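PDB 6WO6: RavA from Legionella pneumophila str. Paris, which is an all-helical Legionella effector that probably acts in the invasion of host cells. Local coordinates for residues Q152-I157 with S161-K166; A133-L138 with G168-V173; R263-D268 with I289-L294; F255-D260 with L285-L290. The protein carries 2 engineered substitutions. All coordinates share one frame; numbering follows the deposited sequence.

In the fold
RavA is an elongated chain of helices joined by loops, and the four contacts form two groups within it. Interactions 1 and 2 have centres about 11 Å apart and share helix 162-181, with interaction 1 nested inside the loop closed by interaction 2; Phe163 and Ile134 pack together where the two meet. Interactions 3 and 4 have centres about 9 Å apart, share Ile289 and Leu290, and both use helix 246-265. Interactions 2 and 4 are about 34 Å apart between centres, with nearest atoms about 19 Å apart, so the two groups do not touch. None of the four has a hydrogen bond between its segments; each rests on van der Waals contacts, largely apolar.

Interaction 1 of 4, residues Q152-I157 with S161-K166; sequences QNINNI and SLFAAK
Ile154 and Asn155 meet Phe163 and Ala164 in an antiparallel helical hairpin, whose short connection turns the chain back, so that the start of helix 162-181 lies alongside the end of helix 147-157. The axes of the two short segments approach to 9.3 Å at an angle of 165°. Ile154 points across the gap with CG2 anti to its backbone N, and this methyl reaches Phe163 CE2 at 3.7 Å. The isoleucine and phenylalanine side chains cross at about a right angle, and Ile154 CD1 adds a second touch on Phe163 CE2 at 3.9 Å. A beta-branched residue suits this place because its two branches, CG2 and the one ending in CD1, both reach the same ring carbon. Ala164 keeps the neighbouring position small: Ile154 CG2 lies 3.9 Å from Ala164 CB. Towards the exposed side, Asn155 OD1 comes to 3.4 Å from Ala164 CB, a polar group suited to the border with solvent. Ser161 is the N-cap of the second helix, its OG accepting a weak bond from Ala164 N. Beyond the hairpin, Phe163 also packs on Glu131 and Ile134, so helix 131-141 borders the hairpin on the phenylalanine's side.

Interaction 2 of 4, residues A133-L138 with G168-V173; sequences AIALRL and GHAFAV
Phe171 points CG away from its own carbonyl carbon (chi1 -84°), and this torsion swings the ring towards Leu138 even though the residue starts out alongside the opposing helix. The ring presents its edge: CE1 lies 3.6 Å from Leu138 O, with the oxygen near the ring plane, where the slightly positive aromatic hydrogens can meet a carbonyl. That oxygen is also hydrogen-bonded to Thr142 OG1. The nearest side-chain pair here is Leu138 CB and Phe171 CZ, 4.4 Å apart. Ala135, one turn before Leu138, meets Ala170, the residue just before Phe171. Ala170 points towards helix 131-141, and its CB sits 3.6 Å from Ala135 O and 4.1 Å from Ala135 CB. A single methyl on each side lets backbone meet side chain and brings the short axes to 8.5 Å. Phe203 touches both alanines, and Val150 and Ser151 of helix 147-157 touch Phe171. With an angle of 36° between their directions, helices 131-141 and 162-181 run roughly parallel, while the helix between them in sequence runs back against the latter: an up-down-up arrangement of three successive helices, with alanines at the close approach and Phe171 beside them.

Interaction 3 of 4, residues R263-D268 with I289-L294; sequences RNLLGD and ILFPEL
Leu266 and Leu294 give up the most surface in this contact, with Leu265 next, and together they show how the end of helix 246-265 is covered by the short helix 290-294. Leu266 is the first residue to leave helical geometry, after a wider pi-type turn, and it points its side chain towards the other segment. Its CG lies anti to the carbonyl carbon (chi1 -60°), which carries CD1 out to Leu294 O, 3.3 Å away. A methyl group cannot donate a conventional hydrogen bond, so this approach is van der Waals packing against the peptide. Leu294 brings mainly its backbone to the meeting; its side chain stays 4.8 Å or more from the opposite segment and packs on Arg258 instead.

Leu265 makes the more deeply buried part of the contact. Its CD2 lies 4.3 Å from Phe291 CE2, approaching the ring obliquely. The aromatic side chain begins alongside the other segment, and only its far end comes near. Leucine's branched end serves several neighbours here: Leu265 also rests on Pro270, Phe273 and Phe274 of helix 270-275 and on Leu295, while Phe291 reaches Ile261 on the same helix that carries Leu265. Three leucines and a phenylalanine thus join the close of one long helix to two short ones. Since the contact consists of methyls, an aromatic ring and one carbonyl oxygen, without hydrogen bonds between the segments, its stability probably comes from the burial of apolar surface and from shape, and it probably imposes little directional constraint.

Interaction 4 of 4, residues F255-D260 with L285-L290; sequences FALRRD and LEFAIL
Leu257 and Arg258 of helix 246-265 pack on Phe287 and Leu290, the first and last residues of a type I beta turn that follows helix 281-286. Walking along this second segment, Leu285 turns its side chain away, to Met323 and Ala327 of helix 311-327. Glu286 directs its carboxylate to a salt bridge with Lys250 and a hydrogen bond with Ser215, while its aliphatic CG lies 4.0 Å above one face of the Phe287 ring, towards the rim.

Phe287, the first residue to leave helical geometry, points towards the long helix. Leu257 CD2 comes to 3.7 Å from Phe287 CB and 3.9 Å from Phe287 CD2, reaching the ring in plane at its edge. The leucine can do this because its CG lies opposite its backbone N (chi1 172°), so that the branch extends across the gap. Ala288, small enough to fit beside Ala327, faces the other way, and Ile289 leans on Leu223.

Leu290 then turns back towards the helix. Its backbone N is bonded to Phe287 O, which closes the turn, and its CD1 lies 4.2 Å from Leu257 CD2. While its NE forms a salt bridge with Glu262, Arg258 meets the turn through the aliphatic base of its side chain, with CB 4.1 Å from Leu290 CD1.

Interaction 1 of 4, residues Q152-I157 with S161-K166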
loop_
_atom_site.group_PDB
_atom_site.type_symbol
_atom_site.label_atom_id
_atom_site.label_comp_id
_atom_site.label_asym_id
_atom_site.label_seq_id
_atom_site.Cartn_x
_atom_site.Cartn_y
_atom_site.Cartn_z
ATOM N N GLN A 152 10.041 -13.846 -1.243
ATOM C CA GLN A 152 10.450 -15.247 -1.177
ATOM C C GLN A 152 10.698 -15.679 0.262
ATOM O O GLN A 152 10.209 -16.732 0.692
ATOM C CB GLN A 152 11.698 -15.488 -2.026
ATOM C CG GLN A 152 12.119 -16.951 -2.058
ATOM C CD GLN A 152 13.512 -17.158 -2.623
ATOM O OE1 GLN A 152 14.395 -17.686 -1.943
ATOM N NE2 GLN A 152 13.712 -16.755 -3.873
ATOM N N ASN A 153 11.428 -14.863 1.029
ATOM C CA ASN A 153 11.659 -15.184 2.434
ATOM C C ASN A 153 10.338 -15.407 3.158
ATOM O O ASN A 153 10.167 -16.406 3.868
ATOM C CB ASN A 153 12.470 -14.070 3.102
ATOM C CG ASN A 153 13.958 -14.169 2.804
ATOM O OD1 ASN A 153 14.375 -14.874 1.887
ATOM N ND2 ASN A 153 14.766 -13.457 3.585
ATOM N N ILE A 154 9.369 -14.511 2.945
ATOM C CA ILE A 154 8.080 -14.639 3.616
ATOM C C ILE A 154 7.408 -15.953 3.248
ATOM O O ILE A 154 6.744 -16.578 4.085
ATOM C CB ILE A 154 7.178 -13.436 3.278
ATOM C CG1 ILE A 154 7.883 -12.121 3.616
ATOM C CG2 ILE A 154 5.869 -13.529 4.039
ATOM C CD1 ILE A 154 8.092 -11.915 5.085
ATOM N N ASN A 155 7.581 -16.409 2.006
ATOM C CA ASN A 155 6.950 -17.659 1.609
ATOM C C ASN A 155 7.645 -18.872 2.214
ATOM O O ASN A 155 7.007 -19.919 2.377
ATOM C CB ASN A 155 6.913 -17.764 0.085
ATOM C CG ASN A 155 5.947 -16.770 -0.541
ATOM O OD1 ASN A 155 4.768 -16.727 -0.188
ATOM N ND2 ASN A 155 6.449 -15.957 -1.465
ATOM N N ASN A 156 8.929 -18.752 2.566
ATOM C CA ASN A 156 9.635 -19.887 3.147
ATOM C C ASN A 156 9.311 -20.059 4.622
ATOM O O ASN A 156 9.262 -21.192 5.112
ATOM C CB ASN A 156 11.145 -19.728 2.957
ATOM C CG ASN A 156 11.563 -19.817 1.502
ATOM O OD1 ASN A 156 10.878 -20.432 0.684
ATOM N ND2 ASN A 156 12.696 -19.204 1.172
ATOM N N ILE A 157 9.074 -18.961 5.334
ATOM C CA ILE A 157 8.850 -19.021 6.775
ATOM C C ILE A 157 7.370 -19.147 7.108
ATOM O O ILE A 157 6.998 -19.867 8.037
ATOM C CB ILE A 157 9.483 -17.790 7.447
ATOM C CG1 ILE A 157 11.008 -17.856 7.325
ATOM C CG2 ILE A 157 9.056 -17.692 8.904
ATOM C CD1 ILE A 157 11.729 -16.677 7.929
ATOM N N SER A 161 0.149 -18.857 4.019
ATOM C CA SER A 161 -0.447 -18.051 5.072
ATOM C C SER A 161 -1.122 -16.818 4.485
ATOM O O SER A 161 -0.818 -16.382 3.370
ATOM C CB SER A 161 0.608 -17.627 6.098
ATOM O OG SER A 161 1.673 -16.939 5.466
ATOM N N LEU A 162 -2.052 -16.258 5.261
ATOM C CA LEU A 162 -2.707 -15.018 4.852
ATOM C C LEU A 162 -1.695 -13.889 4.707
ATOM O O LEU A 162 -1.817 -13.042 3.812
ATOM C CB LEU A 162 -3.786 -14.642 5.867
ATOM C CG LEU A 162 -4.728 -13.481 5.546
ATOM C CD1 LEU A 162 -5.560 -13.794 4.315
ATOM C CD2 LEU A 162 -5.628 -13.187 6.738
ATOM N N PHE A 163 -0.675 -13.878 5.566
ATOM C CA PHE A 163 0.312 -12.803 5.555
ATOM C C PHE A 163 1.097 -12.778 4.247
ATOM O O PHE A 163 1.286 -11.714 3.643
ATOM C CB PHE A 163 1.252 -12.963 6.751
ATOM C CG PHE A 163 2.385 -11.985 6.765
ATOM C CD1 PHE A 163 2.143 -10.627 6.636
ATOM C CD2 PHE A 163 3.691 -12.422 6.919
ATOM C CE1 PHE A 163 3.186 -9.722 6.652
ATOM C CE2 PHE A 163 4.740 -11.523 6.939
ATOM C CZ PHE A 163 4.489 -10.172 6.805
ATOM N N ALA A 164 1.575 -13.944 3.801
ATOM C CA ALA A 164 2.346 -14.002 2.562
ATOM C C ALA A 164 1.497 -13.591 1.362
ATOM O O ALA A 164 1.975 -12.891 0.458
ATOM C CB ALA A 164 2.917 -15.406 2.369
ATOM N N ALA A 165 0.228 -14.008 1.346
ATOM C CA ALA A 165 -0.672 -13.608 0.271
ATOM C C ALA A 165 -0.868 -12.097 0.251
ATOM O O ALA A 165 -0.827 -11.472 -0.818
ATOM C CB ALA A 165 -2.014 -14.325 0.420
ATOM N N LYS A 166 -1.074 -11.490 1.428
ATOM C CA LYS A 166 -1.260 -10.043 1.485
ATOM C C LYS A 166 -0.003 -9.302 1.045
ATOM O O LYS A 166 -0.089 -8.260 0.382
ATOM C CB LYS A 166 -1.667 -9.616 2.896
ATOM C CG LYS A 166 -3.024 -10.138 3.348
ATOM C CD LYS A 166 -4.156 -9.604 2.489
ATOM C CE LYS A 166 -5.480 -10.224 2.899
ATOM N NZ LYS A 166 -6.569 -9.902 1.938
#

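Interaction 2 of 4, residues A133-L138 with G168-V173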
loop_
_atom_site.group_PDB
_atom_site.type_symbol
_atom_site.label_atom_id
_atom_site.label_comp_id
_atom_site.label_asym_id
_atom_site.label_seq_id
_atom_site.Cartn_x
_atom_site.Cartn_y
_atom_site.Cartn_z
ATOM N N ALA A 133 -1.544 -4.311 7.462
ATOM C CA ALA A 133 -0.673 -3.207 7.855
ATOM C C ALA A 133 0.785 -3.509 7.530
ATOM O O ALA A 133 1.496 -2.658 6.977
ATOM C CB ALA A 133 -0.841 -2.909 9.346
ATOM N N ILE A 134 1.245 -4.720 7.858
ATOM C CA ILE A 134 2.641 -5.071 7.618
ATOM C C ILE A 134 2.917 -5.175 6.123
ATOM O O ILE A 134 3.978 -4.756 5.645
ATOM C CB ILE A 134 3.007 -6.375 8.353
ATOM C CG1 ILE A 134 2.850 -6.206 9.866
ATOM C CG2 ILE A 134 4.432 -6.786 8.025
ATOM C CD1 ILE A 134 3.127 -7.471 10.654
ATOM N N ALA A 135 1.970 -5.728 5.360
ATOM C CA ALA A 135 2.153 -5.805 3.915
ATOM C C ALA A 135 2.231 -4.413 3.299
ATOM O O ALA A 135 3.059 -4.162 2.415
ATOM C CB ALA A 135 1.023 -6.620 3.285
ATOM N N LEU A 136 1.390 -3.488 3.772
ATOM C CA LEU A 136 1.447 -2.111 3.294
ATOM C C LEU A 136 2.791 -1.475 3.621
ATOM O O LEU A 136 3.401 -0.812 2.775
ATOM C CB LEU A 136 0.307 -1.300 3.905
ATOM C CG LEU A 136 0.266 0.184 3.535
ATOM C CD1 LEU A 136 -0.412 0.391 2.190
ATOM C CD2 LEU A 136 -0.419 0.997 4.620
ATOM N N ARG A 137 3.272 -1.671 4.853
ATOM C CA ARG A 137 4.551 -1.087 5.244
ATOM C C ARG A 137 5.692 -1.636 4.394
ATOM O O ARG A 137 6.568 -0.882 3.944
ATOM C CB ARG A 137 4.813 -1.350 6.726
ATOM C CG ARG A 137 5.990 -0.579 7.288
ATOM C CD ARG A 137 5.578 0.822 7.709
ATOM N NE ARG A 137 6.731 1.686 7.943
ATOM C CZ ARG A 137 7.508 1.625 9.021
ATOM N NH1 ARG A 137 7.262 0.731 9.972
ATOM N NH2 ARG A 137 8.535 2.454 9.146
ATOM N N LEU A 138 5.696 -2.951 4.162
ATOM C CA LEU A 138 6.748 -3.556 3.352
ATOM C C LEU A 138 6.686 -3.064 1.912
ATOM O O LEU A 138 7.725 -2.788 1.303
ATOM C CB LEU A 138 6.649 -5.081 3.407
ATOM C CG LEU A 138 6.950 -5.744 4.754
ATOM C CD1 LEU A 138 6.876 -7.260 4.638
ATOM C CD2 LEU A 138 8.312 -5.307 5.280
ATOM N N GLY A 168 2.239 -10.405 -1.127
ATOM C CA GLY A 168 2.229 -10.495 -2.579
ATOM C C GLY A 168 1.288 -9.486 -3.215
ATOM O O GLY A 168 1.641 -8.824 -4.198
ATOM N N HIS A 169 0.088 -9.341 -2.647
ATOM C CA HIS A 169 -0.895 -8.415 -3.205
ATOM C C HIS A 169 -0.401 -6.971 -3.147
ATOM O O HIS A 169 -0.505 -6.221 -4.129
ATOM C CB HIS A 169 -2.220 -8.562 -2.459
ATOM C CG HIS A 169 -2.904 -9.872 -2.696
ATOM N ND1 HIS A 169 -3.924 -10.333 -1.891
ATOM C CD2 HIS A 169 -2.723 -10.814 -3.651
ATOM C CE1 HIS A 169 -4.337 -11.506 -2.338
ATOM N NE2 HIS A 169 -3.626 -11.820 -3.405
ATOM N N ALA A 170 0.128 -6.558 -1.991
ATOM C CA ALA A 170 0.608 -5.187 -1.847
ATOM C C ALA A 170 1.787 -4.913 -2.772
ATOM O O ALA A 170 1.875 -3.832 -3.371
ATOM C CB ALA A 170 0.992 -4.909 -0.393
ATOM N N PHE A 171 2.702 -5.880 -2.905
ATOM C CA PHE A 171 3.810 -5.719 -3.842
ATOM C C PHE A 171 3.307 -5.556 -5.270
ATOM O O PHE A 171 3.823 -4.723 -6.026
ATOM C CB PHE A 171 4.763 -6.911 -3.743
ATOM C CG PHE A 171 5.769 -6.795 -2.637
ATOM C CD1 PHE A 171 6.112 -5.556 -2.122
ATOM C CD2 PHE A 171 6.379 -7.925 -2.115
ATOM C CE1 PHE A 171 7.044 -5.446 -1.103
ATOM C CE2 PHE A 171 7.311 -7.822 -1.097
ATOM C CZ PHE A 171 7.642 -6.580 -0.590
ATOM N N ALA A 172 2.298 -6.345 -5.659
ATOM C CA ALA A 172 1.745 -6.223 -7.006
ATOM C C ALA A 172 1.135 -4.845 -7.232
ATOM O O ALA A 172 1.338 -4.230 -8.289
ATOM C CB ALA A 172 0.700 -7.314 -7.245
ATOM N N VAL A 173 0.377 -4.347 -6.253
ATOM C CA VAL A 173 -0.253 -3.038 -6.408
ATOM C C VAL A 173 0.806 -1.945 -6.530
ATOM O O VAL A 173 0.692 -1.044 -7.372
ATOM C CB VAL A 173 -1.227 -2.769 -5.248
ATOM C CG1 VAL A 173 -1.631 -1.303 -5.220
ATOM C CG2 VAL A 173 -2.456 -3.646 -5.390
#

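Interaction 3 of 4, residues R263-D268 with I289-L294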
loop_
_atom_site.group_PDB
_atom_site.type_symbol
_atom_site.label_atom_id
_atom_site.label_comp_id
_atom_site.label_asym_id
_atom_site.label_seq_id
_atom_site.Cartn_x
_atom_site.Cartn_y
_atom_site.Cartn_z
ATOM N N ARG A 263 -16.039 16.752 -30.593
ATOM C CA ARG A 263 -17.378 17.082 -31.066
ATOM C C ARG A 263 -17.461 18.496 -31.635
ATOM O O ARG A 263 -17.997 18.696 -32.730
ATOM C CB ARG A 263 -18.386 16.914 -29.924
ATOM C CG ARG A 263 -19.848 16.962 -30.348
ATOM C CD ARG A 263 -20.775 16.840 -29.139
ATOM N NE ARG A 263 -22.137 16.453 -29.508
ATOM C CZ ARG A 263 -23.122 17.311 -29.766
ATOM N NH1 ARG A 263 -22.905 18.620 -29.700
ATOM N NH2 ARG A 263 -24.327 16.860 -30.092
ATOM N N ASN A 264 -16.936 19.484 -30.911
ATOM C CA ASN A 264 -17.111 20.884 -31.275
ATOM C C ASN A 264 -15.902 21.483 -31.980
ATOM O O ASN A 264 -16.072 22.242 -32.941
ATOM C CB ASN A 264 -17.439 21.708 -30.027
ATOM C CG ASN A 264 -18.749 21.287 -29.385
ATOM O OD1 ASN A 264 -19.755 21.100 -30.069
ATOM N ND2 ASN A 264 -18.737 21.119 -28.066
ATOM N N LEU A 265 -14.684 21.166 -31.536
ATOM C CA LEU A 265 -13.505 21.729 -32.186
ATOM C C LEU A 265 -13.225 21.065 -33.526
ATOM O O LEU A 265 -12.750 21.729 -34.455
ATOM C CB LEU A 265 -12.281 21.610 -31.272
ATOM C CG LEU A 265 -11.025 22.317 -31.791
ATOM C CD1 LEU A 265 -11.331 23.774 -32.090
ATOM C CD2 LEU A 265 -9.891 22.208 -30.794
ATOM N N LEU A 266 -13.519 19.775 -33.654
ATOM C CA LEU A 266 -13.319 19.056 -34.903
ATOM C C LEU A 266 -14.613 18.872 -35.685
ATOM O O LEU A 266 -14.645 18.085 -36.638
ATOM C CB LEU A 266 -12.664 17.703 -34.628
ATOM C CG LEU A 266 -11.300 17.838 -33.949
ATOM C CD1 LEU A 266 -10.598 16.495 -33.830
ATOM C CD2 LEU A 266 -10.444 18.828 -34.717
ATOM N N GLY A 267 -15.671 19.578 -35.308
ATOM C CA GLY A 267 -16.931 19.554 -36.021
ATOM C C GLY A 267 -17.007 20.616 -37.096
ATOM O O GLY A 267 -15.998 21.008 -37.690
ATOM N N ASP A 268 -18.226 21.096 -37.344
ATOM C CA ASP A 268 -18.470 22.060 -38.412
ATOM C C ASP A 268 -18.304 23.508 -37.970
ATOM O O ASP A 268 -18.003 24.368 -38.805
ATOM C CB ASP A 268 -19.877 21.869 -38.984
ATOM C CG ASP A 268 -20.037 20.547 -39.705
ATOM O OD1 ASP A 268 -19.083 20.124 -40.392
ATOM O OD2 ASP A 268 -21.115 19.929 -39.581
ATOM N N ILE A 289 -1.596 18.025 -23.443
ATOM C CA ILE A 289 -1.096 16.852 -24.155
ATOM C C ILE A 289 -2.128 16.302 -25.131
ATOM O O ILE A 289 -1.767 15.623 -26.098
ATOM C CB ILE A 289 -0.660 15.772 -23.140
ATOM C CG1 ILE A 289 0.161 14.677 -23.825
ATOM C CG2 ILE A 289 -1.870 15.173 -22.441
ATOM C CD1 ILE A 289 0.616 13.587 -22.884
ATOM N N LEU A 290 -3.410 16.602 -24.914
ATOM C CA LEU A 290 -4.452 16.094 -25.798
ATOM C C LEU A 290 -4.387 16.714 -27.188
ATOM O O LEU A 290 -4.799 16.075 -28.162
ATOM C CB LEU A 290 -5.827 16.351 -25.182
ATOM C CG LEU A 290 -6.296 15.389 -24.096
ATOM C CD1 LEU A 290 -7.579 15.887 -23.460
ATOM C CD2 LEU A 290 -6.498 14.015 -24.699
ATOM N N PHE A 291 -3.872 17.940 -27.311
ATOM C CA PHE A 291 -4.147 18.724 -28.515
ATOM C C PHE A 291 -3.309 18.361 -29.743
ATOM O O PHE A 291 -3.881 18.231 -30.833
ATOM C CB PHE A 291 -4.009 20.216 -28.202
ATOM C CG PHE A 291 -5.170 20.771 -27.435
ATOM C CD1 PHE A 291 -5.247 20.618 -26.060
ATOM C CD2 PHE A 291 -6.198 21.421 -28.091
ATOM C CE1 PHE A 291 -6.321 21.121 -25.352
ATOM C CE2 PHE A 291 -7.278 21.925 -27.390
ATOM C CZ PHE A 291 -7.341 21.777 -26.021
ATOM N N PRO A 292 -1.980 18.204 -29.643
ATOM C CA PRO A 292 -1.212 17.884 -30.863
ATOM C C PRO A 292 -1.679 16.623 -31.573
ATOM O O PRO A 292 -1.727 16.600 -32.809
ATOM C CB PRO A 292 0.224 17.745 -30.342
ATOM C CG PRO A 292 0.260 18.600 -29.131
ATOM C CD PRO A 292 -1.085 18.418 -28.489
ATOM N N GLU A 293 -2.034 15.572 -30.830
ATOM C CA GLU A 293 -2.507 14.342 -31.460
ATOM C C GLU A 293 -3.867 14.545 -32.117
ATOM O O GLU A 293 -4.044 14.272 -33.309
ATOM C CB GLU A 293 -2.581 13.215 -30.428
ATOM C CG GLU A 293 -1.587 12.089 -30.654
ATOM C CD GLU A 293 -0.326 12.251 -29.827
ATOM O OE1 GLU A 293 0.531 11.342 -29.865
ATOM O OE2 GLU A 293 -0.193 13.284 -29.134
ATOM N N LEU A 294 -4.846 15.023 -31.347
ATOM C CA LEU A 294 -6.212 15.114 -31.847
ATOM C C LEU A 294 -6.386 16.199 -32.906
ATOM O O LEU A 294 -7.339 16.130 -33.692
ATOM C CB LEU A 294 -7.170 15.353 -30.678
ATOM C CG LEU A 294 -7.052 14.342 -29.535
ATOM C CD1 LEU A 294 -8.106 14.599 -28.472
ATOM C CD2 LEU A 294 -7.144 12.915 -30.053
#

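Interaction 4 of 4, residues F255-D260 with L285-L290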
loop_
_atom_site.group_PDB
_atom_site.type_symbol
_atom_site.label_atom_id
_atom_site.label_comp_id
_atom_site.label_asym_id
_atom_site.label_seq_id
_atom_site.Cartn_x
_atom_site.Cartn_y
_atom_site.Cartn_z
ATOM N N PHE A 255 -11.608 13.413 -19.748
ATOM C CA PHE A 255 -12.463 12.734 -20.718
ATOM C C PHE A 255 -13.469 13.703 -21.333
ATOM O O PHE A 255 -13.688 13.698 -22.554
ATOM C CB PHE A 255 -13.190 11.563 -20.058
ATOM C CG PHE A 255 -12.321 10.362 -19.817
ATOM C CD1 PHE A 255 -11.302 10.032 -20.698
ATOM C CD2 PHE A 255 -12.526 9.556 -18.705
ATOM C CE1 PHE A 255 -10.504 8.918 -20.473
ATOM C CE2 PHE A 255 -11.730 8.444 -18.479
ATOM C CZ PHE A 255 -10.719 8.127 -19.363
ATOM N N ALA A 256 -14.089 14.545 -20.499
ATOM C CA ALA A 256 -15.051 15.522 -21.006
ATOM C C ALA A 256 -14.395 16.491 -21.982
ATOM O O ALA A 256 -14.988 16.845 -23.008
ATOM C CB ALA A 256 -15.689 16.286 -19.846
ATOM N N LEU A 257 -13.173 16.934 -21.677
ATOM C CA LEU A 257 -12.477 17.863 -22.562
ATOM C C LEU A 257 -12.150 17.215 -23.899
ATOM O O LEU A 257 -12.260 17.858 -24.951
ATOM C CB LEU A 257 -11.200 18.378 -21.900
ATOM C CG LEU A 257 -10.295 19.213 -22.811
ATOM C CD1 LEU A 257 -11.009 20.472 -23.277
ATOM C CD2 LEU A 257 -8.989 19.556 -22.115
ATOM N N ARG A 258 -11.729 15.946 -23.882
ATOM C CA ARG A 258 -11.498 15.248 -25.144
ATOM C C ARG A 258 -12.787 15.132 -25.950
ATOM O O ARG A 258 -12.781 15.319 -27.175
ATOM C CB ARG A 258 -10.896 13.867 -24.891
ATOM C CG ARG A 258 -11.084 12.909 -26.055
ATOM C CD ARG A 258 -9.868 12.034 -26.269
ATOM N NE ARG A 258 -10.119 11.008 -27.276
ATOM C CZ ARG A 258 -9.202 10.156 -27.720
ATOM N NH1 ARG A 258 -7.962 10.209 -27.252
ATOM N NH2 ARG A 258 -9.524 9.253 -28.635
ATOM N N ARG A 259 -13.904 14.828 -25.281
ATOM C CA ARG A 259 -15.183 14.786 -25.986
ATOM C C ARG A 259 -15.514 16.142 -26.601
ATOM O O ARG A 259 -15.989 16.221 -27.740
ATOM C CB ARG A 259 -16.299 14.345 -25.038
ATOM C CG ARG A 259 -17.417 13.572 -25.723
ATOM C CD ARG A 259 -18.740 13.687 -24.979
ATOM N NE ARG A 259 -19.704 14.486 -25.735
ATOM C CZ ARG A 259 -21.006 14.550 -25.468
ATOM N NH1 ARG A 259 -21.516 13.857 -24.457
ATOM N NH2 ARG A 259 -21.799 15.307 -26.217
ATOM N N ASP A 260 -15.266 17.221 -25.854
ATOM C CA ASP A 260 -15.513 18.568 -26.360
ATOM C C ASP A 260 -14.666 18.856 -27.592
ATOM O O ASP A 260 -15.166 19.388 -28.592
ATOM C CB ASP A 260 -15.228 19.587 -25.254
ATOM C CG ASP A 260 -15.856 20.940 -25.521
ATOM O OD1 ASP A 260 -16.602 21.078 -26.515
ATOM O OD2 ASP A 260 -15.601 21.869 -24.724
ATOM N N LEU A 285 -4.932 24.102 -20.854
ATOM C CA LEU A 285 -3.532 24.021 -20.447
ATOM C C LEU A 285 -3.286 22.816 -19.547
ATOM O O LEU A 285 -2.260 22.136 -19.678
ATOM C CB LEU A 285 -3.116 25.307 -19.735
ATOM C CG LEU A 285 -3.050 26.607 -20.539
ATOM C CD1 LEU A 285 -2.684 27.769 -19.630
ATOM C CD2 LEU A 285 -2.062 26.486 -21.684
ATOM N N GLU A 286 -4.216 22.538 -18.630
ATOM C CA GLU A 286 -4.042 21.424 -17.703
ATOM C C GLU A 286 -3.914 20.098 -18.439
ATOM O O GLU A 286 -3.244 19.180 -17.954
ATOM C CB GLU A 286 -5.214 21.375 -16.720
ATOM C CG GLU A 286 -5.027 20.419 -15.551
ATOM C CD GLU A 286 -6.210 20.427 -14.596
ATOM O OE1 GLU A 286 -7.302 20.879 -15.000
ATOM O OE2 GLU A 286 -6.049 19.982 -13.440
ATOM N N PHE A 287 -4.535 19.986 -19.613
ATOM C CA PHE A 287 -4.549 18.764 -20.408
ATOM C C PHE A 287 -4.053 19.036 -21.822
ATOM O O PHE A 287 -4.584 18.504 -22.802
ATOM C CB PHE A 287 -5.949 18.154 -20.428
ATOM C CG PHE A 287 -6.473 17.810 -19.064
ATOM C CD1 PHE A 287 -5.681 17.126 -18.155
ATOM C CD2 PHE A 287 -7.751 18.184 -18.683
ATOM C CE1 PHE A 287 -6.160 16.809 -16.893
ATOM C CE2 PHE A 287 -8.236 17.872 -17.423
ATOM C CZ PHE A 287 -7.440 17.184 -16.527
ATOM N N ALA A 288 -3.007 19.860 -21.937
ATOM C CA ALA A 288 -2.520 20.283 -23.247
ATOM C C ALA A 288 -2.045 19.106 -24.090
ATOM O O ALA A 288 -2.098 19.167 -25.325
ATOM C CB ALA A 288 -1.397 21.306 -23.078
ATOM N N ILE A 289 -1.596 18.025 -23.443
ATOM C CA ILE A 289 -1.096 16.852 -24.155
ATOM C C ILE A 289 -2.128 16.302 -25.131
ATOM O O ILE A 289 -1.767 15.623 -26.098
ATOM C CB ILE A 289 -0.660 15.772 -23.140
ATOM C CG1 ILE A 289 0.161 14.677 -23.825
ATOM C CG2 ILE A 289 -1.870 15.173 -22.441
ATOM C CD1 ILE A 289 0.616 13.587 -22.884
ATOM N N LEU A 290 -3.410 16.602 -24.914
ATOM C CA LEU A 290 -4.452 16.094 -25.798
ATOM C C LEU A 290 -4.387 16.714 -27.188
ATOM O O LEU A 290 -4.799 16.075 -28.162
ATOM C CB LEU A 290 -5.827 16.351 -25.182
ATOM C CG LEU A 290 -6.296 15.389 -24.096
ATOM C CD1 LEU A 290 -7.579 15.887 -23.460
ATOM C CD2 LEU A 290 -6.498 14.015 -24.699
#